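Local coordinates for protein hypothetical methylmalonyl-CoA decarboxylase alpha subunit (Sulfolobus tokodaii, PDB 1X0U) that is probably the carboxyl transferase subunit of a larger enzyme, with a crotonase-like fold, and is assembled from six chains in the crystal, at residues V231-V236 with E306-W311; G302-V307 with N314-F319; H310-I315 with I343-K348. All coordinates share one frame; numbering follows the deposited sequence.

Contact 1: residues V231-V236 with E306-W311; sequences VVHFMV and EVHKHW
Glu306 meets Phe234 through its backbone: its O lies 3.2 Å from Phe234 CE2, while its side chain leaves the interface for a salt bridge with Arg292. The same oxygen accepts from a water, which also donates to His233 O and takes the N-H of Lys309 at 2.9 Å from Lys309 N. Val307 follows with its CG2 branch, which touches Phe234 CZ at 3.8 Å.

His308 and His233 bury the most surface here. His308 N donates to His233 O (2.9 Å, N-H...O angle 140°) in the carbonyl plane, on a lone pair. This bond joins loop residues next to strands 234-236 and 305-307, each the outermost of a mixed sheet within this chain, consistent with two crotonase-like halves packed side by side without pairing into one sheet. The imidazole of His308 is covered on both faces: Trp311 CE3 sits over the centre of one, and His233 CD2 stands 3.3 Å above the other, offset toward the rim. Val232 O approaches the ring edge at CD2 (3.1 Å), but NE2 hydrogen-bonds Gly230 O instead.

From His308 to Trp311 the chain makes a type I turn, closed by Trp311 N to His308 O at 3.1 Å. Within it, Met235 CE comes to 3.9 Å from His310 ND1, the two side chains crossing at about a right angle; the bend at Met235 chi3 (70°) brings that methyl there.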
loop_
_atom_site.group_PDB
_atom_site.type_symbol
_atom_site.label_atom_id
_atom_site.label_comp_id
_atom_site.label_asym_id
_atom_site.label_seq_id
_atom_site.Cartn_x
_atom_site.Cartn_y
_atom_site.Cartn_z
ATOM N N VAL A 231 -19.290 -29.440 -17.226
ATOM C CA VAL A 231 -19.551 -29.054 -15.844
ATOM C C VAL A 231 -18.699 -29.823 -14.848
ATOM O O VAL A 231 -18.269 -29.277 -13.838
ATOM C CB VAL A 231 -21.044 -29.254 -15.485
ATOM C CG1 VAL A 231 -21.270 -29.011 -14.009
ATOM C CG2 VAL A 231 -21.901 -28.308 -16.303
ATOM N N VAL A 232 -18.464 -31.098 -15.135
ATOM C CA VAL A 232 -17.673 -31.948 -14.265
ATOM C C VAL A 232 -16.242 -32.003 -14.770
ATOM O O VAL A 232 -16.015 -32.097 -15.972
ATOM C CB VAL A 232 -18.273 -33.364 -14.217
ATOM C CG1 VAL A 232 -17.256 -34.362 -13.666
ATOM C CG2 VAL A 232 -19.519 -33.345 -13.341
ATOM N N HIS A 233 -15.282 -31.948 -13.845
ATOM C CA HIS A 233 -13.862 -31.975 -14.199
ATOM C C HIS A 233 -13.253 -33.368 -14.097
ATOM O O HIS A 233 -12.333 -33.699 -14.837
ATOM C CB HIS A 233 -13.075 -30.992 -13.319
ATOM C CG HIS A 233 -13.562 -29.584 -13.423
ATOM N ND1 HIS A 233 -14.580 -29.092 -12.636
ATOM C CD2 HIS A 233 -13.243 -28.594 -14.289
ATOM C CE1 HIS A 233 -14.868 -27.860 -13.017
ATOM N NE2 HIS A 233 -14.072 -27.537 -14.018
ATOM N N PHE A 234 -13.761 -34.173 -13.171
ATOM C CA PHE A 234 -13.281 -35.542 -13.003
ATOM C C PHE A 234 -14.467 -36.453 -12.776
ATOM O O PHE A 234 -15.323 -36.169 -11.920
ATOM C CB PHE A 234 -12.373 -35.694 -11.786
ATOM C CG PHE A 234 -11.182 -34.808 -11.791
ATOM C CD1 PHE A 234 -11.180 -33.619 -11.066
ATOM C CD2 PHE A 234 -10.038 -35.173 -12.484
ATOM C CE1 PHE A 234 -10.054 -32.808 -11.023
ATOM C CE2 PHE A 234 -8.913 -34.369 -12.451
ATOM C CZ PHE A 234 -8.914 -33.185 -11.719
ATOM N N MET A 235 -14.519 -37.541 -13.540
ATOM C CA MET A 235 -15.584 -38.521 -13.386
ATOM C C MET A 235 -14.947 -39.777 -12.826
ATOM O O MET A 235 -13.924 -40.230 -13.324
ATOM C CB MET A 235 -16.251 -38.830 -14.721
ATOM C CG MET A 235 -17.304 -39.911 -14.615
ATOM S SD MET A 235 -18.340 -39.970 -16.081
ATOM C CE MET A 235 -17.161 -40.626 -17.293
ATOM N N VAL A 236 -15.554 -40.338 -11.790
ATOM C CA VAL A 236 -15.010 -41.525 -11.155
ATOM C C VAL A 236 -16.075 -42.595 -10.898
ATOM O O VAL A 236 -17.273 -42.323 -10.946
ATOM C CB VAL A 236 -14.315 -41.132 -9.834
ATOM C CG1 VAL A 236 -15.329 -40.568 -8.855
ATOM C CG2 VAL A 236 -13.616 -42.308 -9.260
ATOM N N GLU A 306 -4.945 -35.693 -15.098
ATOM C CA GLU A 306 -5.641 -34.986 -16.159
ATOM C C GLU A 306 -7.003 -34.410 -15.804
ATOM O O GLU A 306 -7.908 -35.122 -15.364
ATOM C CB GLU A 306 -5.768 -35.883 -17.391
ATOM C CG GLU A 306 -6.209 -35.121 -18.624
ATOM C CD GLU A 306 -5.991 -35.906 -19.894
ATOM O OE1 GLU A 306 -5.180 -36.844 -19.877
ATOM O OE2 GLU A 306 -6.616 -35.583 -20.914
ATOM N N VAL A 307 -7.125 -33.102 -16.015
ATOM C CA VAL A 307 -8.353 -32.362 -15.748
ATOM C C VAL A 307 -9.233 -32.393 -17.002
ATOM O O VAL A 307 -8.727 -32.258 -18.119
ATOM C CB VAL A 307 -8.023 -30.883 -15.384
ATOM C CG1 VAL A 307 -9.300 -30.084 -15.142
ATOM C CG2 VAL A 307 -7.148 -30.844 -14.156
ATOM N N HIS A 308 -10.544 -32.560 -16.817
ATOM C CA HIS A 308 -11.478 -32.608 -17.946
ATOM C C HIS A 308 -11.064 -33.664 -18.974
ATOM O O HIS A 308 -11.238 -33.475 -20.182
ATOM C CB HIS A 308 -11.533 -31.242 -18.626
ATOM C CG HIS A 308 -12.634 -30.355 -18.133
ATOM N ND1 HIS A 308 -12.512 -28.981 -18.069
ATOM C CD2 HIS A 308 -13.903 -30.638 -17.745
ATOM C CE1 HIS A 308 -13.655 -28.457 -17.668
ATOM N NE2 HIS A 308 -14.517 -29.440 -17.466
ATOM N N LYS A 309 -10.522 -34.775 -18.495
ATOM C CA LYS A 309 -10.056 -35.837 -19.377
ATOM C C LYS A 309 -11.042 -36.234 -20.478
ATOM O O LYS A 309 -10.661 -36.349 -21.639
ATOM C CB LYS A 309 -9.681 -37.074 -18.553
ATOM C CG LYS A 309 -8.926 -38.131 -19.344
ATOM C CD LYS A 309 -8.448 -39.269 -18.448
ATOM C CE LYS A 309 -7.740 -40.354 -19.258
ATOM N NZ LYS A 309 -7.159 -41.421 -18.385
ATOM N N HIS A 310 -12.310 -36.404 -20.118
ATOM C CA HIS A 310 -13.324 -36.827 -21.075
ATOM C C HIS A 310 -14.100 -35.740 -21.805
ATOM O O HIS A 310 -14.986 -36.041 -22.604
ATOM C CB HIS A 310 -14.290 -37.784 -20.377
ATOM C CG HIS A 310 -13.599 -38.913 -19.685
ATOM N ND1 HIS A 310 -13.749 -39.165 -18.339
ATOM C CD2 HIS A 310 -12.690 -39.809 -20.140
ATOM C CE1 HIS A 310 -12.958 -40.165 -17.991
ATOM N NE2 HIS A 310 -12.304 -40.574 -19.066
ATOM N N TRP A 311 -13.774 -34.482 -21.545
ATOM C CA TRP A 311 -14.458 -33.374 -22.217
ATOM C C TRP A 311 -13.458 -32.674 -23.143
ATOM O O TRP A 311 -12.329 -32.394 -22.745
ATOM C CB TRP A 311 -15.004 -32.376 -21.179
ATOM C CG TRP A 311 -15.864 -31.290 -21.761
ATOM C CD1 TRP A 311 -16.977 -31.453 -22.537
ATOM C CD2 TRP A 311 -15.702 -29.878 -21.586
ATOM N NE1 TRP A 311 -17.521 -30.231 -22.853
ATOM C CE2 TRP A 311 -16.760 -29.247 -22.282
ATOM C CE3 TRP A 311 -14.768 -29.083 -20.907
ATOM C CZ2 TRP A 311 -16.909 -27.855 -22.316
ATOM C CZ3 TRP A 311 -14.919 -27.694 -20.943
ATOM C CH2 TRP A 311 -15.982 -27.098 -21.641
HETATM O O HOH W 1 -10.557 -35.753 -15.715
#

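Contact 2: residues G302-V307 with N314-F319; sequences GEFLEV and NIIVGF
The antiparallel beta hairpin of strands 305-307 and 315-322 brings Leu305 opposite Phe319 and Glu306 opposite Gly318. Leu305 and Phe319 form a hydrogen-bonded pair: Leu305 N donates to Phe319 O and Phe319 N to Leu305 O, both N...O distances being 2.9 Å. Glu306 and Gly318 are a non-hydrogen-bonded pair with their CA atoms 4.2 Å apart. The axes of the short segments 305-307 and 315-319 lie at 130°, well off straight antiparallel; nearer the connecting loop, Val307 N donates to Val317 O at 3.0 Å.

Phe304 supplies much of the packing on the face of the sheet toward which Glu306 points. Its CG is anti to the backbone N (chi1 180°), and the ring reaches over the second strand, with CE1 only 3.2 Å from Gly318 CA. That approach depends on the glycine, which carries no side chain to stand between ring and backbone. Ile316 CG2 then meets the edge of the same ring at CE2 (3.5 Å), and also touches OE2 of the Arg292-bound Glu306 carboxylate. The extended side chain of Glu306 passes Val317 O with its CG, and a water 2.8 Å from Glu306 OE2 also bonds to Val307 O.

On the other face Val307 CG2 packs obliquely against Phe319 CE1, 4.1 Å away, beside the CB atoms of Leu305 and Phe319.

Strand 305-307 is the outermost of its sheet in this chain, while strand 315-322 continues the sheet into strand 325-332. Helix 291-298 packs on Phe304 and Ile316; on the opposite face Leu305 and Phe319 meet Leu249 of helix 239-252, and Val317 meets Phe352 of helix 343-358.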
loop_
_atom_site.group_PDB
_atom_site.type_symbol
_atom_site.label_atom_id
_atom_site.label_comp_id
_atom_site.label_asym_id
_atom_site.label_seq_id
_atom_site.Cartn_x
_atom_site.Cartn_y
_atom_site.Cartn_z
ATOM N N GLY A 302 6.453 -40.043 -15.196
ATOM C CA GLY A 302 5.336 -40.098 -16.128
ATOM C C GLY A 302 3.943 -39.863 -15.553
ATOM O O GLY A 302 2.959 -40.107 -16.239
ATOM N N GLU A 303 3.842 -39.384 -14.316
ATOM C CA GLU A 303 2.532 -39.141 -13.712
ATOM C C GLU A 303 1.852 -37.852 -14.175
ATOM O O GLU A 303 2.476 -36.794 -14.261
ATOM C CB GLU A 303 2.625 -39.162 -12.185
ATOM C CG GLU A 303 2.281 -40.528 -11.567
ATOM C CD GLU A 303 1.103 -41.222 -12.266
ATOM O OE1 GLU A 303 1.318 -41.860 -13.322
ATOM O OE2 GLU A 303 -0.043 -41.127 -11.773
ATOM N N PHE A 304 0.561 -37.954 -14.467
ATOM C CA PHE A 304 -0.205 -36.820 -14.957
ATOM C C PHE A 304 -1.656 -36.912 -14.479
ATOM O O PHE A 304 -2.361 -37.877 -14.802
ATOM C CB PHE A 304 -0.145 -36.812 -16.492
ATOM C CG PHE A 304 -0.906 -35.686 -17.145
ATOM C CD1 PHE A 304 -0.618 -34.358 -16.842
ATOM C CD2 PHE A 304 -1.860 -35.958 -18.120
ATOM C CE1 PHE A 304 -1.263 -33.321 -17.505
ATOM C CE2 PHE A 304 -2.512 -34.935 -18.790
ATOM C CZ PHE A 304 -2.215 -33.609 -18.485
ATOM N N LEU A 305 -2.090 -35.919 -13.702
ATOM C CA LEU A 305 -3.463 -35.883 -13.201
ATOM C C LEU A 305 -4.197 -35.030 -14.223
ATOM O O LEU A 305 -4.087 -33.793 -14.228
ATOM C CB LEU A 305 -3.523 -35.242 -11.803
ATOM C CG LEU A 305 -4.851 -35.383 -11.035
ATOM C CD1 LEU A 305 -4.792 -34.655 -9.710
ATOM C CD2 LEU A 305 -5.967 -34.819 -11.862
ATOM N N GLU A 306 -4.945 -35.693 -15.098
ATOM C CA GLU A 306 -5.641 -34.986 -16.159
ATOM C C GLU A 306 -7.003 -34.410 -15.804
ATOM O O GLU A 306 -7.908 -35.122 -15.364
ATOM C CB GLU A 306 -5.768 -35.883 -17.391
ATOM C CG GLU A 306 -6.209 -35.121 -18.624
ATOM C CD GLU A 306 -5.991 -35.906 -19.894
ATOM O OE1 GLU A 306 -5.180 -36.844 -19.877
ATOM O OE2 GLU A 306 -6.616 -35.583 -20.914
ATOM N N VAL A 307 -7.125 -33.102 -16.015
ATOM C CA VAL A 307 -8.353 -32.362 -15.748
ATOM C C VAL A 307 -9.233 -32.393 -17.002
ATOM O O VAL A 307 -8.727 -32.258 -18.119
ATOM C CB VAL A 307 -8.023 -30.883 -15.384
ATOM C CG1 VAL A 307 -9.300 -30.084 -15.142
ATOM C CG2 VAL A 307 -7.148 -30.844 -14.156
ATOM N N ASN A 314 -9.965 -32.517 -27.448
ATOM C CA ASN A 314 -9.494 -31.570 -28.438
ATOM C C ASN A 314 -8.128 -31.031 -27.937
ATOM O O ASN A 314 -7.194 -30.844 -28.718
ATOM C CB ASN A 314 -10.607 -30.493 -28.505
ATOM C CG ASN A 314 -10.301 -29.360 -29.435
ATOM O OD1 ASN A 314 -9.242 -28.741 -29.362
ATOM N ND2 ASN A 314 -11.245 -29.049 -30.299
ATOM N N ILE A 315 -8.024 -30.775 -26.629
ATOM C CA ILE A 315 -6.771 -30.320 -26.025
ATOM C C ILE A 315 -6.613 -31.007 -24.681
ATOM O O ILE A 315 -7.593 -31.443 -24.083
ATOM C CB ILE A 315 -6.690 -28.766 -25.805
ATOM C CG1 ILE A 315 -7.372 -28.357 -24.502
ATOM C CG2 ILE A 315 -7.323 -28.049 -26.973
ATOM C CD1 ILE A 315 -8.867 -28.460 -24.524
ATOM N N ILE A 316 -5.380 -31.104 -24.207
ATOM C CA ILE A 316 -5.109 -31.760 -22.935
ATOM C C ILE A 316 -4.565 -30.792 -21.901
ATOM O O ILE A 316 -3.709 -29.951 -22.201
ATOM C CB ILE A 316 -4.079 -32.877 -23.101
ATOM C CG1 ILE A 316 -4.552 -33.871 -24.170
ATOM C CG2 ILE A 316 -3.861 -33.569 -21.772
ATOM C CD1 ILE A 316 -3.397 -34.606 -24.873
ATOM N N VAL A 317 -5.064 -30.912 -20.676
ATOM C CA VAL A 317 -4.616 -30.061 -19.582
ATOM C C VAL A 317 -4.578 -30.887 -18.316
ATOM O O VAL A 317 -5.432 -31.748 -18.100
ATOM C CB VAL A 317 -5.556 -28.831 -19.356
ATOM C CG1 VAL A 317 -5.562 -27.934 -20.601
ATOM C CG2 VAL A 317 -6.983 -29.292 -18.992
ATOM N N GLY A 318 -3.584 -30.628 -17.480
ATOM C CA GLY A 318 -3.477 -31.365 -16.247
ATOM C C GLY A 318 -2.272 -30.953 -15.438
ATOM O O GLY A 318 -1.507 -30.059 -15.837
ATOM N N PHE A 319 -2.111 -31.621 -14.300
ATOM C CA PHE A 319 -1.017 -31.356 -13.384
ATOM C C PHE A 319 0.022 -32.465 -13.429
ATOM O O PHE A 319 -0.272 -33.612 -13.777
ATOM C CB PHE A 319 -1.541 -31.236 -11.946
ATOM C CG PHE A 319 -2.539 -30.119 -11.742
ATOM C CD1 PHE A 319 -3.861 -30.402 -11.406
ATOM C CD2 PHE A 319 -2.151 -28.788 -11.870
ATOM C CE1 PHE A 319 -4.785 -29.371 -11.200
ATOM C CE2 PHE A 319 -3.066 -27.757 -11.666
ATOM C CZ PHE A 319 -4.390 -28.051 -11.329
HETATM O O HOH W 2 -7.619 -32.999 -20.581
#

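Contact 3: residues H310-I315 with I343-K348; sequences HWAQNI and IDAADK
Trp311 and Asp344 cross at about a right angle, with Asp344 CB 3.5 Å above one face of the indole and offset toward the rim. The carboxylate is turned 29° from the ring plane, and its OD1 takes a hydrogen bond from a water at 2.7 Å; the indole NE1 donates instead to Lys228 O. Asp347 CB approaches the edge of the indole at CH2.

Lys348 slides past Trp311 in the opposite sense, its CB 3.7 Å from Trp311 CZ3. Its extended chain delivers NZ into hydrogen bonds with Trp311 O and Ala312 O in the loop (2.7 Å each) and with Ile315 O where the strand begins (2.8 Å). The first and third receive the amine nearly along the C=O axis, whereas NZ stands 54° out of the Ala312 carbonyl plane.

Farther along the segment, Ile315 CD1 presses on Ala345 CB at 3.2 Å, tighter than ordinary carbon contact, and also touches Lys348 CD.

Lys348 thus fastens the loop joining hairpin strands 305-307 and 315-322 to helix 343-358. His308 O is a fourth partner of NZ; an ammonium would have to share three N-H groups among four carbonyls, whose converging dipoles would probably stabilise its charge.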
loop_
_atom_site.group_PDB
_atom_site.type_symbol
_atom_site.label_atom_id
_atom_site.label_comp_id
_atom_site.label_asym_id
_atom_site.label_seq_id
_atom_site.Cartn_x
_atom_site.Cartn_y
_atom_site.Cartn_z
ATOM N N HIS A 310 -12.310 -36.404 -20.118
ATOM C CA HIS A 310 -13.324 -36.827 -21.075
ATOM C C HIS A 310 -14.100 -35.740 -21.805
ATOM O O HIS A 310 -14.986 -36.041 -22.604
ATOM C CB HIS A 310 -14.290 -37.784 -20.377
ATOM C CG HIS A 310 -13.599 -38.913 -19.685
ATOM N ND1 HIS A 310 -13.749 -39.165 -18.339
ATOM C CD2 HIS A 310 -12.690 -39.809 -20.140
ATOM C CE1 HIS A 310 -12.958 -40.165 -17.991
ATOM N NE2 HIS A 310 -12.304 -40.574 -19.066
ATOM N N TRP A 311 -13.774 -34.482 -21.545
ATOM C CA TRP A 311 -14.458 -33.374 -22.217
ATOM C C TRP A 311 -13.458 -32.674 -23.143
ATOM O O TRP A 311 -12.329 -32.394 -22.745
ATOM C CB TRP A 311 -15.004 -32.376 -21.179
ATOM C CG TRP A 311 -15.864 -31.290 -21.761
ATOM C CD1 TRP A 311 -16.977 -31.453 -22.537
ATOM C CD2 TRP A 311 -15.702 -29.878 -21.586
ATOM N NE1 TRP A 311 -17.521 -30.231 -22.853
ATOM C CE2 TRP A 311 -16.760 -29.247 -22.282
ATOM C CE3 TRP A 311 -14.768 -29.083 -20.907
ATOM C CZ2 TRP A 311 -16.909 -27.855 -22.316
ATOM C CZ3 TRP A 311 -14.919 -27.694 -20.943
ATOM C CH2 TRP A 311 -15.982 -27.098 -21.641
ATOM N N ALA A 312 -13.869 -32.403 -24.377
ATOM C CA ALA A 312 -12.992 -31.742 -25.342
ATOM C C ALA A 312 -11.574 -32.335 -25.294
ATOM O O ALA A 312 -10.636 -31.699 -24.800
ATOM C CB ALA A 312 -12.943 -30.240 -25.054
ATOM N N GLN A 313 -11.426 -33.557 -25.800
ATOM C CA GLN A 313 -10.129 -34.227 -25.819
ATOM C C GLN A 313 -9.292 -33.492 -26.859
ATOM O O GLN A 313 -8.130 -33.789 -27.100
ATOM C CB GLN A 313 -10.322 -35.701 -26.165
ATOM C CG GLN A 313 -11.332 -36.364 -25.248
ATOM C CD GLN A 313 -11.235 -37.875 -25.247
ATOM O OE1 GLN A 313 -11.533 -38.537 -26.251
ATOM N NE2 GLN A 313 -10.812 -38.434 -24.115
ATOM N N ASN A 314 -9.965 -32.517 -27.448
ATOM C CA ASN A 314 -9.494 -31.570 -28.438
ATOM C C ASN A 314 -8.128 -31.031 -27.937
ATOM O O ASN A 314 -7.194 -30.844 -28.718
ATOM C CB ASN A 314 -10.607 -30.493 -28.505
ATOM C CG ASN A 314 -10.301 -29.360 -29.435
ATOM O OD1 ASN A 314 -9.242 -28.741 -29.362
ATOM N ND2 ASN A 314 -11.245 -29.049 -30.299
ATOM N N ILE A 315 -8.024 -30.775 -26.629
ATOM C CA ILE A 315 -6.771 -30.320 -26.025
ATOM C C ILE A 315 -6.613 -31.007 -24.681
ATOM O O ILE A 315 -7.593 -31.443 -24.083
ATOM C CB ILE A 315 -6.690 -28.766 -25.805
ATOM C CG1 ILE A 315 -7.372 -28.357 -24.502
ATOM C CG2 ILE A 315 -7.323 -28.049 -26.973
ATOM C CD1 ILE A 315 -8.867 -28.460 -24.524
ATOM N N ILE A 343 -14.550 -24.506 -29.343
ATOM C CA ILE A 343 -15.257 -23.758 -28.291
ATOM C C ILE A 343 -15.096 -24.420 -26.920
ATOM O O ILE A 343 -14.705 -23.777 -25.939
ATOM C CB ILE A 343 -16.764 -23.666 -28.582
ATOM C CG1 ILE A 343 -17.024 -22.660 -29.696
ATOM C CG2 ILE A 343 -17.517 -23.243 -27.333
ATOM C CD1 ILE A 343 -18.495 -22.538 -30.069
ATOM N N ASP A 344 -15.415 -25.710 -26.856
ATOM C CA ASP A 344 -15.307 -26.459 -25.614
ATOM C C ASP A 344 -13.875 -26.469 -25.100
ATOM O O ASP A 344 -13.627 -26.273 -23.913
ATOM C CB ASP A 344 -15.774 -27.906 -25.824
ATOM C CG ASP A 344 -17.278 -28.018 -26.026
ATOM O OD1 ASP A 344 -17.757 -29.136 -26.310
ATOM O OD2 ASP A 344 -17.981 -27.003 -25.898
ATOM N N ALA A 345 -12.935 -26.704 -26.009
ATOM C CA ALA A 345 -11.520 -26.774 -25.667
ATOM C C ALA A 345 -11.002 -25.421 -25.205
ATOM O O ALA A 345 -10.228 -25.334 -24.253
ATOM C CB ALA A 345 -10.727 -27.268 -26.867
ATOM N N ALA A 346 -11.430 -24.364 -25.880
ATOM C CA ALA A 346 -11.014 -23.025 -25.488
ATOM C C ALA A 346 -11.479 -22.792 -24.041
ATOM O O ALA A 346 -10.731 -22.238 -23.221
ATOM C CB ALA A 346 -11.627 -21.986 -26.426
ATOM N N ASP A 347 -12.700 -23.233 -23.720
ATOM C CA ASP A 347 -13.226 -23.067 -22.361
ATOM C C ASP A 347 -12.422 -23.881 -21.358
ATOM O O ASP A 347 -12.029 -23.397 -20.303
ATOM C CB ASP A 347 -14.698 -23.492 -22.277
ATOM C CG ASP A 347 -15.625 -22.482 -22.898
ATOM O OD1 ASP A 347 -15.228 -21.311 -23.014
ATOM O OD2 ASP A 347 -16.754 -22.855 -23.257
ATOM N N LYS A 348 -12.192 -25.136 -21.700
ATOM C CA LYS A 348 -11.427 -26.030 -20.852
ATOM C C LYS A 348 -10.039 -25.436 -20.568
ATOM O O LYS A 348 -9.642 -25.266 -19.419
ATOM C CB LYS A 348 -11.329 -27.378 -21.566
ATOM C CG LYS A 348 -10.289 -28.356 -21.055
ATOM C CD LYS A 348 -10.482 -29.672 -21.807
ATOM C CE LYS A 348 -9.357 -30.661 -21.605
ATOM N NZ LYS A 348 -9.730 -31.956 -22.276
HETATM O O HOH W 3 -16.087 -31.280 -26.437
#

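In the fold
Residues 302-319 supply both segments of contact 2 and one segment each of contacts 1 and 3: contacts 1 and 2 share Glu306 and Val307, contacts 1 and 3 share His310 and Trp311, and contacts 2 and 3 share Asn314 and Ile315. Contact 1 lies about 10 Å, centre to centre, from each of the others, which are about 12 Å apart. Phe234 abuts Leu305, linking contact 1 to the hairpin of contact 2. Lys348 connects all three: its NZ is 3.0 Å from His308 O of contact 1, and its CE is 3.8 Å from Val317 CG2 of contact 2. Contacts 1 and 3 also reach the oligomer interface, where Arg385 of a second subunit packs on Trp311.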